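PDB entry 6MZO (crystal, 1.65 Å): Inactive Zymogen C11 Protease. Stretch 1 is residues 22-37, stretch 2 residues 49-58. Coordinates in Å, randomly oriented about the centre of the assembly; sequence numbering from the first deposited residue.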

# COMPACT_ATOMS: atom_id res chain seq x y z
N ASP A 22 -16.58 6.27 4.15
CA ASP A 22 -17.77 6.95 3.61
C ASP A 22 -18.19 6.30 2.30
O ASP A 22 -18.33 6.97 1.27
CB ASP A 22 -17.53 8.46 3.42
N ASN A 23 -18.40 4.99 2.36
CA ASN A 23 -18.84 4.25 1.19
C ASN A 23 -19.48 2.93 1.62
O ASN A 23 -19.90 2.76 2.77
CB ASN A 23 -17.68 4.00 0.22
CG ASN A 23 -16.42 3.51 0.93
OD1 ASN A 23 -16.38 2.40 1.45
ND2 ASN A 23 -15.38 4.33 0.93
N SER A 24 -19.55 1.99 0.68
CA SER A 24 -20.16 0.68 0.93
C SER A 24 -19.39 -0.14 1.97
O SER A 24 -19.86 -1.20 2.37
CB SER A 24 -20.27 -0.12 -0.38
OG SER A 24 -19.00 -0.32 -0.98
N LEU A 25 -18.23 0.36 2.40
CA LEU A 25 -17.32 -0.43 3.23
C LEU A 25 -17.18 0.09 4.66
O LEU A 25 -16.24 -0.28 5.38
CB LEU A 25 -15.93 -0.49 2.57
CG LEU A 25 -15.77 -0.97 1.13
CD1 LEU A 25 -14.29 -0.92 0.71
CD2 LEU A 25 -16.32 -2.37 0.93
N SER A 26 -18.08 0.96 5.09
CA SER A 26 -18.04 1.54 6.44
C SER A 26 -18.04 0.49 7.60
O SER A 26 -17.45 0.71 8.69
CB SER A 26 -19.25 2.48 6.59
OG SER A 26 -19.07 3.26 7.74
N GLY A 27 -18.76 -0.62 7.37
CA GLY A 27 -18.76 -1.75 8.29
C GLY A 27 -17.37 -2.27 8.57
O GLY A 27 -17.01 -2.70 9.68
N TYR A 28 -16.57 -2.27 7.51
CA TYR A 28 -15.20 -2.72 7.64
C TYR A 28 -14.33 -1.78 8.50
O TYR A 28 -13.38 -2.20 9.16
CB TYR A 28 -14.56 -2.90 6.28
CG TYR A 28 -15.09 -4.12 5.59
CD1 TYR A 28 -15.01 -5.36 6.20
CD2 TYR A 28 -15.72 -4.03 4.38
CE1 TYR A 28 -15.53 -6.50 5.60
CE2 TYR A 28 -16.23 -5.17 3.76
CZ TYR A 28 -16.13 -6.40 4.38
OH TYR A 28 -16.65 -7.52 3.76
N VAL A 29 -14.64 -0.49 8.45
CA VAL A 29 -13.91 0.45 9.27
C VAL A 29 -14.20 0.12 10.72
O VAL A 29 -13.30 0.04 11.54
CB VAL A 29 -14.30 1.94 9.01
CG1 VAL A 29 -13.59 2.84 10.00
CG2 VAL A 29 -13.90 2.35 7.58
N SER A 30 -15.47 -0.07 11.03
CA SER A 30 -15.83 -0.47 12.42
C SER A 30 -15.16 -1.76 12.88
O SER A 30 -14.68 -1.85 14.04
CB SER A 30 -17.36 -0.64 12.57
OG SER A 30 -18.05 0.53 12.19
N GLN A 31 -15.12 -2.78 12.02
CA GLN A 31 -14.42 -4.04 12.38
C GLN A 31 -12.95 -3.81 12.62
O GLN A 31 -12.38 -4.36 13.57
CB GLN A 31 -14.57 -5.08 11.26
CG GLN A 31 -13.93 -6.41 11.53
CD GLN A 31 -14.22 -7.41 10.40
OE1 GLN A 31 -15.18 -7.26 9.64
NE2 GLN A 31 -13.37 -8.43 10.29
N ASN A 32 -12.32 -2.99 11.78
CA ASN A 32 -10.90 -2.69 11.99
C ASN A 32 -10.67 -1.90 13.25
O ASN A 32 -9.65 -2.12 13.93
CB ASN A 32 -10.33 -1.92 10.80
CG ASN A 32 -10.01 -2.86 9.68
OD1 ASN A 32 -9.47 -3.95 9.92
ND2 ASN A 32 -10.43 -2.51 8.49
N LEU A 33 -11.56 -0.99 13.57
CA LEU A 33 -11.39 -0.23 14.85
C LEU A 33 -11.46 -1.20 16.06
O LEU A 33 -10.70 -1.11 17.01
CB LEU A 33 -12.45 0.86 14.99
CG LEU A 33 -12.01 2.08 14.16
CD1 LEU A 33 -13.21 3.00 14.01
CD2 LEU A 33 -10.89 2.79 14.92
N ARG A 34 -12.35 -2.18 15.98
CA ARG A 34 -12.41 -3.21 17.00
C ARG A 34 -11.07 -3.97 17.11
O ARG A 34 -10.56 -4.25 18.23
CB ARG A 34 -13.60 -4.17 16.70
CG ARG A 34 -13.74 -5.32 17.72
CD ARG A 34 -13.01 -6.59 17.30
NE ARG A 34 -13.77 -7.31 16.29
CZ ARG A 34 -13.28 -7.93 15.22
NH1 ARG A 34 -14.15 -8.56 14.41
NH2 ARG A 34 -11.97 -7.94 14.96
N ALA A 35 -10.48 -4.35 15.95
CA ALA A 35 -9.23 -5.08 15.96
C ALA A 35 -8.09 -4.21 16.55
O ALA A 35 -7.25 -4.72 17.28
CB ALA A 35 -8.87 -5.53 14.52
N ILE A 36 -8.08 -2.93 16.20
CA ILE A 36 -7.05 -2.01 16.70
C ILE A 36 -7.18 -1.91 18.19
O ILE A 36 -6.14 -1.95 18.91
CB ILE A 36 -7.21 -0.60 16.05
CG1 ILE A 36 -6.77 -0.69 14.59
CG2 ILE A 36 -6.42 0.51 16.85
CD1 ILE A 36 -7.33 0.49 13.72
N LYS A 37 -8.40 -1.73 18.69
CA LYS A 37 -8.55 -1.64 20.18
C LYS A 37 -8.11 -2.92 20.87
O LYS A 37 -7.46 -2.88 21.93
CB LYS A 37 -9.99 -1.32 20.53
CG LYS A 37 -10.40 0.08 20.12
CD LYS A 37 -11.93 0.20 19.85
CE LYS A 37 -12.71 0.20 21.05
NZ LYS A 37 -14.24 0.36 20.72
N ASN A 49 2.14 7.33 20.53
CA ASN A 49 0.79 7.91 20.41
C ASN A 49 0.07 7.31 19.25
O ASN A 49 0.66 7.21 18.19
CB ASN A 49 0.88 9.42 20.20
CG ASN A 49 1.62 10.09 21.30
OD1 ASN A 49 1.22 10.02 22.47
ND2 ASN A 49 2.77 10.75 20.94
N LEU A 50 -1.21 6.93 19.43
CA LEU A 50 -1.96 6.33 18.31
C LEU A 50 -3.15 7.27 18.02
O LEU A 50 -4.01 7.45 18.90
CB LEU A 50 -2.48 4.96 18.68
CG LEU A 50 -3.26 4.27 17.53
CD1 LEU A 50 -2.47 4.03 16.19
CD2 LEU A 50 -3.81 3.01 18.10
N LEU A 51 -3.21 7.80 16.80
CA LEU A 51 -4.27 8.69 16.36
C LEU A 51 -5.00 8.02 15.20
O LEU A 51 -4.37 7.35 14.36
CB LEU A 51 -3.67 10.00 15.87
CG LEU A 51 -3.27 11.04 16.96
CD1 LEU A 51 -4.58 11.59 17.53
CD2 LEU A 51 -2.38 10.51 18.04
N ILE A 52 -6.33 8.16 15.18
CA ILE A 52 -7.20 7.56 14.12
C ILE A 52 -8.04 8.64 13.51
O ILE A 52 -8.59 9.51 14.24
CB ILE A 52 -8.18 6.53 14.70
CG1 ILE A 52 -7.52 5.62 15.73
CG2 ILE A 52 -8.88 5.71 13.61
CD1 ILE A 52 -6.47 4.63 15.15
N TYR A 53 -8.20 8.59 12.19
CA TYR A 53 -9.14 9.48 11.49
C TYR A 53 -10.13 8.59 10.83
O TYR A 53 -9.73 7.59 10.13
CB TYR A 53 -8.43 10.34 10.45
CG TYR A 53 -9.37 11.14 9.58
CD1 TYR A 53 -9.77 12.42 9.96
CD2 TYR A 53 -9.82 10.63 8.35
CE1 TYR A 53 -10.64 13.17 9.16
CE2 TYR A 53 -10.70 11.36 7.56
CZ TYR A 53 -11.08 12.62 7.97
OH TYR A 53 -11.90 13.33 7.13
N THR A 54 -11.41 8.87 11.05
CA THR A 54 -12.43 8.15 10.31
C THR A 54 -13.40 9.10 9.65
O THR A 54 -13.62 10.24 10.12
CB THR A 54 -13.25 7.20 11.20
OG1 THR A 54 -13.98 7.97 12.17
CG2 THR A 54 -12.38 6.16 11.93
N ASP A 55 -14.06 8.59 8.60
CA ASP A 55 -15.14 9.33 7.91
C ASP A 55 -16.25 8.35 7.54
O ASP A 55 -16.53 8.09 6.38
CB ASP A 55 -14.58 10.05 6.68
CG ASP A 55 -15.65 10.80 5.88
OD1 ASP A 55 -16.61 11.35 6.45
OD2 ASP A 55 -15.48 10.84 4.66
N LYS A 56 -16.93 7.81 8.53
CA LYS A 56 -17.89 6.77 8.24
C LYS A 56 -19.18 7.36 7.71
O LYS A 56 -19.56 8.50 8.02
CB LYS A 56 -18.18 5.95 9.48
CG LYS A 56 -16.97 5.14 9.97
CD LYS A 56 -17.38 4.01 10.88
CE LYS A 56 -17.43 4.46 12.34
NZ LYS A 56 -17.74 3.32 13.26
N GLN A 57 -19.88 6.56 6.93
CA GLN A 57 -21.18 6.99 6.47
C GLN A 57 -22.12 7.13 7.68
O GLN A 57 -22.05 6.33 8.63
CB GLN A 57 -21.72 6.03 5.45
CG GLN A 57 -21.99 4.64 5.95
CD GLN A 57 -22.76 3.86 4.91
OE1 GLN A 57 -23.17 4.42 3.89
NE2 GLN A 57 -22.97 2.57 5.15
N ASN A 58 -22.94 8.17 7.66
CA ASN A 58 -23.82 8.52 8.78
C ASN A 58 -23.03 8.86 10.03
O ASN A 58 -23.48 8.61 11.15
CB ASN A 58 -24.82 7.40 9.07
CG ASN A 58 -25.80 7.19 7.93
OD1 ASN A 58 -26.10 6.05 7.54
ND2 ASN A 58 -26.30 8.29 7.37

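How do the two backbones lie? The helix that carries Val29, Leu33 and Ile36 runs almost antiparallel to the strand from Asn49, with their N-to-C directions at 167° and their axes 11.0 Å apart at closest approach. That spacing leaves room for side chains from both elements to fill the gap.

Why does Lys56 cover the most surface? Its CA-to-CB bond points sideways, but the long chain brings its end nearer the helix. Lys56 CD lies 4.1 Å from Val29 CG1, and Lys56 NZ donates a hydrogen bond to Ser30 OG at 3.0 Å. One side chain thus offers carbon to carbon and charge to a hydroxyl.

What do Asp22 and Gln57 add? Asp22 CA and Gln57 CA, 4.5 Å apart, are the closest pair of CA atoms across the two stretches. Asp22, modelled only to CB, sets that atom 3.4 Å from Asp55 OD2. Gln57 N gives a weak hydrogen bond to Ser26 OG at 3.5 Å. Both Asp22 and Gln57 are poorly ordered.

What fills the other end? Apolar side chains do: Leu33 CD2 meets Ile52 CG2 at 3.8 Å, and Ile36 CG2 meets Leu50 CD2 at 3.8 Å. Alternate strand residues, Leu50, Ile52 and Thr54, point toward the helix, as the extended backbone dictates.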